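Protein kinase domain-containing protein (Chaetomium thermophilum, PDB 6Z3U) probably phosphorylates serine and threonine residues of protein substrates with ATP, acting as the cyclin-dependent kinase subunit of the CAK complex. Local coordinates at residues Leu108-Ser111 with Phe117-Ala120; Ser159-Ser162 with Leu168-Val171; Glu188-Gly193 with Ile290-Phe295; Ala194-Ala199 with Glu393-Lys398. One frame throughout, in Å; residues are numbered along the deposited sequence.

Contact 1. Residues Leu108-Ser111 with Phe117-Ala120; sequences LGHS and FKVA
His110 and Lys118 send their side chains out from the same face of the sheet: His110 CG lies between its own backbone N and carbonyl carbon (chi1 58°), and the Lys118 chain bends at chi2 and again at chi4 (65°), bringing its ammonium up beside His110 on the neighbouring strand. The two run side by side, with Lys118 NZ 3.4 Å from His110 CB and oblique to the imidazole. The angle to ND1 is too poor for a hydrogen bond; NZ instead makes a weak one with Pro115 O in the connecting turn. Nearer the backbone, Lys118 CG meets Leu108 CD1 at 4.1 Å. With an alanine here, Leu108 CD1 would probably lose an aliphatic neighbour, and the His110 ring, without the chain alongside it, would be freer to turn. On the opposite face Val119 CB packs against Gly109 O at 3.7 Å. The backbones are joined by a hydrogen-bonded pair, Gly109 N to Val119 O (2.6 Å) and a return bond from Val119 N to Gly109 O modelled too short for its length to be trusted, and beyond it by Ser111 N to Phe117 O (3.1 Å). Leu108 also touches Leu98, part of the predicted ATP site. This is the antiparallel beta hairpin of strands 104-111 and 118-124, which follows the glycine-rich loop in the small lobe of protein kinases.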
loop_
_atom_site.group_PDB
_atom_site.type_symbol
_atom_site.label_atom_id
_atom_site.label_comp_id
_atom_site.label_asym_id
_atom_site.label_seq_id
_atom_site.Cartn_x
_atom_site.Cartn_y
_atom_site.Cartn_z
ATOM N N LEU B 108 -23.420 -12.232 3.890
ATOM C CA LEU B 108 -23.733 -11.582 5.154
ATOM C C LEU B 108 -23.156 -12.397 6.305
ATOM O O LEU B 108 -23.184 -13.630 6.286
ATOM C CB LEU B 108 -25.245 -11.428 5.314
ATOM C CG LEU B 108 -25.774 -10.961 6.673
ATOM C CD1 LEU B 108 -25.454 -9.494 6.919
ATOM C CD2 LEU B 108 -27.274 -11.214 6.770
ATOM N N GLY B 109 -22.628 -11.701 7.312
ATOM C CA GLY B 109 -22.054 -12.369 8.463
ATOM C C GLY B 109 -22.197 -11.533 9.716
ATOM O O GLY B 109 -22.607 -10.370 9.673
ATOM N N HIS B 110 -21.836 -12.142 10.843
ATOM C CA HIS B 110 -21.936 -11.471 12.130
ATOM C C HIS B 110 -20.994 -12.143 13.117
ATOM O O HIS B 110 -20.771 -13.354 13.059
ATOM C CB HIS B 110 -23.371 -11.500 12.668
ATOM C CG HIS B 110 -23.932 -12.880 12.822
ATOM N ND1 HIS B 110 -24.719 -13.475 11.858
ATOM C CD2 HIS B 110 -23.823 -13.780 13.827
ATOM C CE1 HIS B 110 -25.069 -14.683 12.264
ATOM N NE2 HIS B 110 -24.539 -14.893 13.455
ATOM N N SER B 111 -20.458 -11.337 14.031
ATOM C CA SER B 111 -19.540 -11.852 15.036
ATOM C C SER B 111 -20.215 -12.921 15.886
ATOM O O SER B 111 -21.406 -12.832 16.197
ATOM C CB SER B 111 -19.039 -10.711 15.923
ATOM O OG SER B 111 -18.196 -11.196 16.953
ATOM N N PHE B 117 -23.794 -7.598 15.946
ATOM C CA PHE B 117 -22.762 -6.956 15.136
ATOM C C PHE B 117 -22.693 -7.681 13.797
ATOM O O PHE B 117 -22.173 -8.799 13.714
ATOM C CB PHE B 117 -21.423 -7.002 15.871
ATOM C CG PHE B 117 -20.284 -6.312 15.151
ATOM C CD1 PHE B 117 -20.481 -5.623 13.963
ATOM C CD2 PHE B 117 -19.000 -6.373 15.672
ATOM C CE1 PHE B 117 -19.423 -5.008 13.317
ATOM C CE2 PHE B 117 -17.941 -5.761 15.031
ATOM C CZ PHE B 117 -18.153 -5.078 13.852
ATOM N N LYS B 118 -23.214 -7.047 12.751
ATOM C CA LYS B 118 -23.229 -7.645 11.426
ATOM C C LYS B 118 -21.955 -7.299 10.664
ATOM O O LYS B 118 -21.212 -6.381 11.021
ATOM C CB LYS B 118 -24.458 -7.185 10.639
ATOM C CG LYS B 118 -25.635 -8.144 10.739
ATOM C CD LYS B 118 -26.148 -8.254 12.169
ATOM C CE LYS B 118 -27.195 -9.348 12.308
ATOM N NZ LYS B 118 -26.622 -10.701 12.058
ATOM N N VAL B 119 -21.708 -8.059 9.600
ATOM C CA VAL B 119 -20.466 -7.950 8.844
ATOM C C VAL B 119 -20.713 -8.520 7.457
ATOM O O VAL B 119 -21.607 -9.343 7.256
ATOM C CB VAL B 119 -19.314 -8.682 9.580
ATOM C CG1 VAL B 119 -18.821 -9.892 8.788
ATOM C CG2 VAL B 119 -18.180 -7.721 9.868
ATOM N N ALA B 120 -19.907 -8.084 6.492
ATOM C CA ALA B 120 -19.950 -8.597 5.131
ATOM C C ALA B 120 -18.629 -9.292 4.840
ATOM O O ALA B 120 -17.559 -8.736 5.111
ATOM C CB ALA B 120 -20.197 -7.477 4.121
#

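Contact 2. Residues Ser159-Ser162 with Leu168-Val171; sequences SVFS and LNLV
Asn169 lies across the ring of Phe161, and each atom of its side chain finds that residue. CB comes over one face of the ring, offset toward the rim and 3.7 Å from the Phe161 centroid, a CH-pi contact 23° off the ring normal. CG follows at 3.5 Å from Phe161 CE1, brought there because it stands beside its own backbone N, anti to the carbonyl carbon (chi1 -60°). The amide plane is turned only 11° from the ring plane, with OD1 3.6 Å and ND2, farthest out, 4.1 Å from Phe161 CE1; the Asn169 side chain also touches Lys123. Val171 approaches the ring differently: its CG2 meets Phe161 CE2 at 3.4 Å, at the edge and near the ring plane. On the other face of the sheet Val160 packs CG1 on Leu168 CD1 and CG2 on Leu170 CD2, both at 3.9 Å, with Leu142 of helix 136-148 covering all three residues. Hydrogen-bonded pairs Ser159-Val171 and Phe161-Asn169 stitch the strands together; the bond from Phe161 N to Asn169 O is weak at 3.4 Å. Ser159 OG is held by Glu88, and Ser162 OG by Gln177 of the cyclin chain. Strands 157-162 and 168-172 thus form an antiparallel beta hairpin of the kinase small lobe, with Phe181 of the cyclin chain packed on the face that carries Val160 and Leu168.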
loop_
_atom_site.group_PDB
_atom_site.type_symbol
_atom_site.label_atom_id
_atom_site.label_comp_id
_atom_site.label_asym_id
_atom_site.label_seq_id
_atom_site.Cartn_x
_atom_site.Cartn_y
_atom_site.Cartn_z
ATOM N N SER B 159 -11.192 -7.575 9.154
ATOM C CA SER B 159 -10.290 -8.702 9.346
ATOM C C SER B 159 -10.027 -9.361 8.000
ATOM O O SER B 159 -10.726 -9.113 7.016
ATOM C CB SER B 159 -10.873 -9.705 10.346
ATOM O OG SER B 159 -10.071 -10.867 10.437
ATOM N N VAL B 160 -9.001 -10.209 7.975
ATOM C CA VAL B 160 -8.637 -10.989 6.798
ATOM C C VAL B 160 -8.244 -12.384 7.259
ATOM O O VAL B 160 -7.498 -12.535 8.231
ATOM C CB VAL B 160 -7.481 -10.345 6.008
ATOM C CG1 VAL B 160 -7.123 -11.189 4.793
ATOM C CG2 VAL B 160 -7.850 -8.939 5.583
ATOM N N PHE B 161 -8.742 -13.402 6.562
ATOM C CA PHE B 161 -8.375 -14.777 6.860
ATOM C C PHE B 161 -8.430 -15.588 5.574
ATOM O O PHE B 161 -9.123 -15.230 4.618
ATOM C CB PHE B 161 -9.299 -15.393 7.918
ATOM C CG PHE B 161 -10.742 -15.464 7.501
ATOM C CD1 PHE B 161 -11.210 -16.531 6.749
ATOM C CD2 PHE B 161 -11.634 -14.468 7.865
ATOM C CE1 PHE B 161 -12.535 -16.598 6.361
ATOM C CE2 PHE B 161 -12.962 -14.533 7.482
ATOM C CZ PHE B 161 -13.412 -15.600 6.730
ATOM N N SER B 162 -7.697 -16.696 5.568
ATOM C CA SER B 162 -7.646 -17.593 4.424
ATOM C C SER B 162 -8.624 -18.742 4.629
ATOM O O SER B 162 -8.796 -19.235 5.749
ATOM C CB SER B 162 -6.229 -18.130 4.220
ATOM O OG SER B 162 -5.790 -18.838 5.364
ATOM N N LEU B 168 -9.152 -16.256 -0.535
ATOM C CA LEU B 168 -8.958 -15.070 0.287
ATOM C C LEU B 168 -10.310 -14.508 0.706
ATOM O O LEU B 168 -11.224 -14.391 -0.120
ATOM C CB LEU B 168 -8.159 -14.016 -0.475
ATOM C CG LEU B 168 -7.742 -12.780 0.320
ATOM C CD1 LEU B 168 -6.837 -13.167 1.478
ATOM C CD2 LEU B 168 -7.054 -11.774 -0.588
ATOM N N ASN B 169 -10.433 -14.157 1.981
ATOM C CA ASN B 169 -11.679 -13.643 2.534
ATOM C C ASN B 169 -11.426 -12.301 3.198
ATOM O O ASN B 169 -10.477 -12.156 3.975
ATOM C CB ASN B 169 -12.285 -14.621 3.547
ATOM C CG ASN B 169 -12.597 -15.971 2.938
ATOM O OD1 ASN B 169 -11.746 -16.857 2.905
ATOM N ND2 ASN B 169 -13.822 -16.133 2.447
ATOM N N LEU B 170 -12.275 -11.325 2.889
ATOM C CA LEU B 170 -12.201 -9.993 3.472
ATOM C C LEU B 170 -13.446 -9.753 4.312
ATOM O O LEU B 170 -14.564 -9.753 3.786
ATOM C CB LEU B 170 -12.091 -8.923 2.390
ATOM C CG LEU B 170 -10.952 -9.066 1.384
ATOM C CD1 LEU B 170 -10.944 -7.869 0.445
ATOM C CD2 LEU B 170 -9.617 -9.214 2.090
ATOM N N VAL B 171 -13.251 -9.530 5.606
ATOM C CA VAL B 171 -14.341 -9.179 6.508
ATOM C C VAL B 171 -14.446 -7.660 6.502
ATOM O O VAL B 171 -13.567 -6.968 7.021
ATOM C CB VAL B 171 -14.104 -9.722 7.920
ATOM C CG1 VAL B 171 -15.325 -9.483 8.790
ATOM C CG2 VAL B 171 -13.760 -11.205 7.868
#

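Contact 3. Residues Glu188-Gly193 with Ile290-Phe295; sequences ERVRYG and IIRSPF
Arg292, the first residue beyond helix 276-291, reaches across to Val190 in the loop between helices 180-185 and 194-213, joining what are helices D, E and F of the large lobe of the protein kinase fold. The tight part is the Arg292 guanidinium. NH1 and NH2 both point at Val190 O, which lies in the guanidinium plane; NE is taken up by Ile184 O. These bonds fix the rotation of the planar group. Tyr192 covers one of its faces, with CE2 3.5 Å from Arg292 NE and the ring turned 43° from the guanidinium plane. The Tyr192 ring also meets Trp200 edge-to-face, and its hydroxyl is bonded to Leu289 O, so the tyrosine is held independently of the arginine. On the exposed side Arg191 adds no bond across the contact: its NH1 and Arg292 NH2 are two donors of like charge, and Arg191 NH1 is bonded to Val187 O instead. Arg292 NH1, 3.0 Å from Val190 O, and Arg292 NH2, 2.8 Å from it, reach this shared acceptor from the same face of its carbonyl plane.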
loop_
_atom_site.group_PDB
_atom_site.type_symbol
_atom_site.label_atom_id
_atom_site.label_comp_id
_atom_site.label_asym_id
_atom_site.label_seq_id
_atom_site.Cartn_x
_atom_site.Cartn_y
_atom_site.Cartn_z
ATOM N N GLU B 188 -37.478 7.997 -10.311
ATOM C CA GLU B 188 -38.917 7.932 -10.094
ATOM C C GLU B 188 -39.284 7.992 -8.616
ATOM O O GLU B 188 -40.320 8.569 -8.270
ATOM C CB GLU B 188 -39.474 6.661 -10.740
ATOM C CG GLU B 188 -40.990 6.591 -10.828
ATOM C CD GLU B 188 -41.620 5.958 -9.605
ATOM O OE1 GLU B 188 -42.427 6.630 -8.928
ATOM O OE2 GLU B 188 -41.334 4.770 -9.344
ATOM N N ARG B 189 -38.457 7.435 -7.733
ATOM C CA ARG B 189 -38.815 7.291 -6.327
ATOM C C ARG B 189 -37.915 8.045 -5.357
ATOM O O ARG B 189 -38.381 8.400 -4.273
ATOM C CB ARG B 189 -38.826 5.798 -5.946
ATOM C CG ARG B 189 -39.726 4.964 -6.857
ATOM C CD ARG B 189 -39.798 3.489 -6.462
ATOM N NE ARG B 189 -38.518 2.802 -6.617
ATOM C CZ ARG B 189 -38.343 1.494 -6.445
ATOM N NH1 ARG B 189 -37.140 0.960 -6.609
ATOM N NH2 ARG B 189 -39.368 0.719 -6.114
ATOM N N VAL B 190 -36.655 8.299 -5.699
ATOM C CA VAL B 190 -35.704 8.922 -4.781
ATOM C C VAL B 190 -35.641 10.416 -5.063
ATOM O O VAL B 190 -35.331 10.834 -6.186
ATOM C CB VAL B 190 -34.308 8.291 -4.900
ATOM C CG1 VAL B 190 -33.290 9.130 -4.154
ATOM C CG2 VAL B 190 -34.316 6.880 -4.355
ATOM N N ARG B 191 -35.895 11.220 -4.031
ATOM C CA ARG B 191 -35.870 12.675 -4.118
ATOM C C ARG B 191 -34.769 13.211 -3.214
ATOM O O ARG B 191 -34.757 12.921 -2.012
ATOM C CB ARG B 191 -37.218 13.272 -3.705
ATOM C CG ARG B 191 -38.390 12.895 -4.593
ATOM C CD ARG B 191 -38.600 13.917 -5.696
ATOM N NE ARG B 191 -37.623 13.765 -6.767
ATOM C CZ ARG B 191 -37.685 12.823 -7.703
ATOM N NH1 ARG B 191 -36.752 12.765 -8.639
ATOM N NH2 ARG B 191 -38.676 11.939 -7.701
ATOM N N TYR B 192 -33.858 14.002 -3.782
ATOM C CA TYR B 192 -32.811 14.644 -2.999
ATOM C C TYR B 192 -32.558 16.045 -3.538
ATOM O O TYR B 192 -32.796 16.326 -4.717
ATOM C CB TYR B 192 -31.509 13.823 -2.993
ATOM C CG TYR B 192 -30.743 13.783 -4.297
ATOM C CD1 TYR B 192 -29.895 14.822 -4.661
ATOM C CD2 TYR B 192 -30.839 12.689 -5.147
ATOM C CE1 TYR B 192 -29.183 14.780 -5.843
ATOM C CE2 TYR B 192 -30.133 12.641 -6.330
ATOM C CZ TYR B 192 -29.305 13.688 -6.673
ATOM O OH TYR B 192 -28.598 13.644 -7.849
ATOM N N GLY B 193 -32.073 16.921 -2.658
ATOM C CA GLY B 193 -31.874 18.316 -2.998
ATOM C C GLY B 193 -30.448 18.787 -2.817
ATOM O O GLY B 193 -29.540 17.974 -2.625
ATOM N N ILE B 290 -25.651 16.785 -9.618
ATOM C CA ILE B 290 -26.487 17.961 -9.831
ATOM C C ILE B 290 -27.499 17.713 -10.943
ATOM O O ILE B 290 -28.671 18.090 -10.826
ATOM C CB ILE B 290 -25.608 19.189 -10.131
ATOM C CG1 ILE B 290 -24.791 19.568 -8.892
ATOM C CG2 ILE B 290 -26.474 20.352 -10.583
ATOM C CD1 ILE B 290 -23.701 20.579 -9.155
ATOM N N ILE B 291 -27.069 17.089 -12.043
ATOM C CA ILE B 291 -27.959 16.828 -13.167
ATOM C C ILE B 291 -28.510 15.405 -13.166
ATOM O O ILE B 291 -29.278 15.048 -14.069
ATOM C CB ILE B 291 -27.257 17.120 -14.509
ATOM C CG1 ILE B 291 -26.052 16.202 -14.714
ATOM C CG2 ILE B 291 -26.805 18.567 -14.554
ATOM C CD1 ILE B 291 -25.563 16.160 -16.149
ATOM N N ARG B 292 -28.132 14.578 -12.187
ATOM C CA ARG B 292 -28.629 13.202 -12.081
ATOM C C ARG B 292 -28.422 12.428 -13.380
ATOM O O ARG B 292 -29.242 11.589 -13.764
ATOM C CB ARG B 292 -30.101 13.168 -11.661
ATOM C CG ARG B 292 -30.294 13.336 -10.166
ATOM C CD ARG B 292 -31.728 13.084 -9.731
ATOM N NE ARG B 292 -31.928 11.726 -9.231
ATOM C CZ ARG B 292 -32.909 11.366 -8.407
ATOM N NH1 ARG B 292 -33.005 10.107 -8.008
ATOM N NH2 ARG B 292 -33.787 12.261 -7.974
ATOM N N SER B 293 -27.321 12.716 -14.066
ATOM C CA SER B 293 -26.894 11.937 -15.217
ATOM C C SER B 293 -25.415 12.212 -15.445
ATOM O O SER B 293 -24.910 13.267 -15.045
ATOM C CB SER B 293 -27.712 12.291 -16.467
ATOM O OG SER B 293 -27.196 13.452 -17.091
ATOM N N PRO B 294 -24.694 11.287 -16.080
ATOM C CA PRO B 294 -23.261 11.512 -16.307
ATOM C C PRO B 294 -23.026 12.786 -17.106
ATOM O O PRO B 294 -23.719 13.067 -18.086
ATOM C CB PRO B 294 -22.817 10.265 -17.082
ATOM C CG PRO B 294 -23.874 9.238 -16.815
ATOM C CD PRO B 294 -25.149 10.001 -16.638
ATOM N N PHE B 295 -22.045 13.575 -16.661
ATOM C CA PHE B 295 -21.761 14.843 -17.325
ATOM C C PHE B 295 -21.230 14.609 -18.735
ATOM O O PHE B 295 -21.792 15.107 -19.717
ATOM C CB PHE B 295 -20.761 15.652 -16.497
ATOM C CG PHE B 295 -20.494 17.035 -17.035
ATOM C CD1 PHE B 295 -21.402 17.668 -17.867
ATOM C CD2 PHE B 295 -19.321 17.697 -16.711
ATOM C CE1 PHE B 295 -21.151 18.933 -18.358
ATOM C CE2 PHE B 295 -19.065 18.963 -17.201
ATOM C CZ PHE B 295 -19.980 19.581 -18.026
#

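Contact 4. Residues Ala194-Ala199 with Glu393-Lys398; sequences AADIKA and EDLPKK
Asp196, in the first turn of helix 194-213, and Leu395, in the extended tail that follows a short 3-10 segment, bring the two backbones to 6.5 Å between their CA atoms, with no hydrogen bond from one segment to the other. The side chains slide past each other in opposite directions. One methyl of the leucine does the touching: Leu395 CD2 rests 3.5 Å from Asp196 OD1, 3.9 Å from Asp196 CB and 4.0 Å from Ala199 CB, in the groove between two residues one turn apart. Beside it the ring of Pro396 crosses the carboxylate, with CD 3.9 Å from Asp196 CG. These are van der Waals contacts; the polar work of the carboxylate is done with other residues. Asp196 OD2 accepts from the amide of Gly193, the half of a capping box in which the N3 side chain accepts from the N-cap amide; the glycine has no side chain to supply the other half. The chi1 of Asp196 (-60°) sets CG beside the backbone N, pointing back to the helix start, whose positive dipole end would tend to favour the negative charge. OD1 is bonded to the hydroxyl of Thr390, in the loop leading to the tail. Replacing the aspartate by an alanine would probably leave the Gly193 amide and the Thr390 hydroxyl each without its mate and uncover part of Leu395 CD2. The leucine packs further on Trp200 and Met203 of the same helix. On the tail itself, Lys397 curls back so that NZ donates to Leu395 O at 3.2 Å.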
loop_
_atom_site.group_PDB
_atom_site.type_symbol
_atom_site.label_atom_id
_atom_site.label_comp_id
_atom_site.label_asym_id
_atom_site.label_seq_id
_atom_site.Cartn_x
_atom_site.Cartn_y
_atom_site.Cartn_z
ATOM N N ALA B 194 -30.238 20.104 -2.874
ATOM C CA ALA B 194 -28.882 20.640 -2.806
ATOM C C ALA B 194 -28.229 20.344 -1.462
ATOM O O ALA B 194 -27.035 20.034 -1.401
ATOM C CB ALA B 194 -28.899 22.145 -3.066
ATOM N N ALA B 195 -28.989 20.448 -0.371
ATOM C CA ALA B 195 -28.407 20.192 0.942
ATOM C C ALA B 195 -27.943 18.750 1.072
ATOM O O ALA B 195 -26.981 18.472 1.796
ATOM C CB ALA B 195 -29.416 20.527 2.039
ATOM N N ASP B 196 -28.605 17.820 0.381
ATOM C CA ASP B 196 -28.159 16.431 0.397
ATOM C C ASP B 196 -26.902 16.248 -0.444
ATOM O O ASP B 196 -25.995 15.501 -0.062
ATOM C CB ASP B 196 -29.280 15.522 -0.099
ATOM C CG ASP B 196 -30.524 15.627 0.754
ATOM O OD1 ASP B 196 -30.380 15.675 1.993
ATOM O OD2 ASP B 196 -31.639 15.675 0.191
ATOM N N ILE B 197 -26.835 16.916 -1.596
ATOM C CA ILE B 197 -25.618 16.874 -2.399
ATOM C C ILE B 197 -24.434 17.363 -1.575
ATOM O O ILE B 197 -23.353 16.763 -1.594
ATOM C CB ILE B 197 -25.802 17.701 -3.685
ATOM C CG1 ILE B 197 -26.935 17.109 -4.529
ATOM C CG2 ILE B 197 -24.499 17.757 -4.479
ATOM C CD1 ILE B 197 -27.249 17.899 -5.784
ATOM N N LYS B 198 -24.620 18.464 -0.843
ATOM C CA LYS B 198 -23.538 19.005 -0.026
ATOM C C LYS B 198 -23.109 18.015 1.050
ATOM O O LYS B 198 -21.925 17.934 1.394
ATOM C CB LYS B 198 -23.972 20.330 0.603
ATOM C CG LYS B 198 -22.882 21.013 1.415
ATOM C CD LYS B 198 -23.339 22.347 1.997
ATOM C CE LYS B 198 -23.521 23.405 0.921
ATOM N NZ LYS B 198 -23.857 24.737 1.498
ATOM N N ALA B 199 -24.059 17.257 1.601
ATOM C CA ALA B 199 -23.708 16.275 2.622
ATOM C C ALA B 199 -22.912 15.121 2.025
ATOM O O ALA B 199 -21.906 14.689 2.598
ATOM C CB ALA B 199 -24.968 15.757 3.310
ATOM N N GLU B 393 -28.476 11.053 9.105
ATOM C CA GLU B 393 -29.668 10.319 9.504
ATOM C C GLU B 393 -30.894 10.734 8.701
ATOM O O GLU B 393 -31.861 9.967 8.630
ATOM C CB GLU B 393 -29.939 10.525 10.995
ATOM C CG GLU B 393 -29.120 9.631 11.921
ATOM C CD GLU B 393 -27.650 10.009 11.964
ATOM O OE1 GLU B 393 -26.800 9.093 12.024
ATOM O OE2 GLU B 393 -27.343 11.221 11.935
ATOM N N ASP B 394 -30.872 11.915 8.087
ATOM C CA ASP B 394 -31.994 12.408 7.301
ATOM C C ASP B 394 -31.778 12.270 5.801
ATOM O O ASP B 394 -32.621 12.732 5.025
ATOM C CB ASP B 394 -32.270 13.878 7.640
ATOM C CG ASP B 394 -32.835 14.060 9.036
ATOM O OD1 ASP B 394 -32.729 13.119 9.852
ATOM O OD2 ASP B 394 -33.387 15.146 9.316
ATOM N N LEU B 395 -30.680 11.653 5.370
ATOM C CA LEU B 395 -30.414 11.531 3.948
ATOM C C LEU B 395 -31.394 10.550 3.309
ATOM O O LEU B 395 -31.924 9.660 3.979
ATOM C CB LEU B 395 -28.981 11.066 3.711
ATOM C CG LEU B 395 -27.885 12.126 3.841
ATOM C CD1 LEU B 395 -26.507 11.490 3.804
ATOM C CD2 LEU B 395 -28.009 13.163 2.735
ATOM N N PRO B 396 -31.638 10.683 2.006
ATOM C CA PRO B 396 -32.536 9.738 1.333
ATOM C C PRO B 396 -32.010 8.312 1.389
ATOM O O PRO B 396 -30.808 8.065 1.265
ATOM C CB PRO B 396 -32.584 10.260 -0.109
ATOM C CG PRO B 396 -32.200 11.691 -0.014
ATOM C CD PRO B 396 -31.236 11.791 1.124
ATOM N N LYS B 397 -32.929 7.371 1.581
ATOM C CA LYS B 397 -32.631 5.947 1.556
ATOM C C LYS B 397 -33.130 5.347 0.245
ATOM O O LYS B 397 -34.043 5.873 -0.397
ATOM C CB LYS B 397 -33.296 5.222 2.734
ATOM C CG LYS B 397 -32.488 5.174 4.032
ATOM C CD LYS B 397 -32.161 6.567 4.560
ATOM C CE LYS B 397 -31.454 6.504 5.912
ATOM N NZ LYS B 397 -30.686 7.748 6.221
ATOM N N LYS B 398 -32.515 4.236 -0.155
ATOM C CA LYS B 398 -32.990 3.526 -1.334
ATOM C C LYS B 398 -34.399 2.998 -1.074
ATOM O O LYS B 398 -34.775 2.710 0.065
ATOM C CB LYS B 398 -32.058 2.367 -1.686
ATOM C CG LYS B 398 -31.807 1.414 -0.531
ATOM C CD LYS B 398 -31.330 0.052 -1.007
ATOM C CE LYS B 398 -31.212 -0.922 0.158
ATOM N NZ LYS B 398 -32.514 -1.106 0.874
#

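Contacts 1 and 2 belong to one five-stranded sheet of the small lobe, where strands 118-124 and 168-172 are neighbours; they touch through Val119 CG1 and Val171 CG1, 3.5 Å apart. Both are hairpins held by backbone bonds, but contact 2 is buried under helices and cyclin while contact 1 is more open. Contacts 3 and 4 lie in the large lobe, their centres about 32 and 26 Å from that of contact 1, and only partly buried. There side chains replace strand pairing: an arginine grips a carbonyl in contact 3, whereas contact 4 is apolar against a carboxylate. Tyr192 links them, packing on both Ile197 and Pro396.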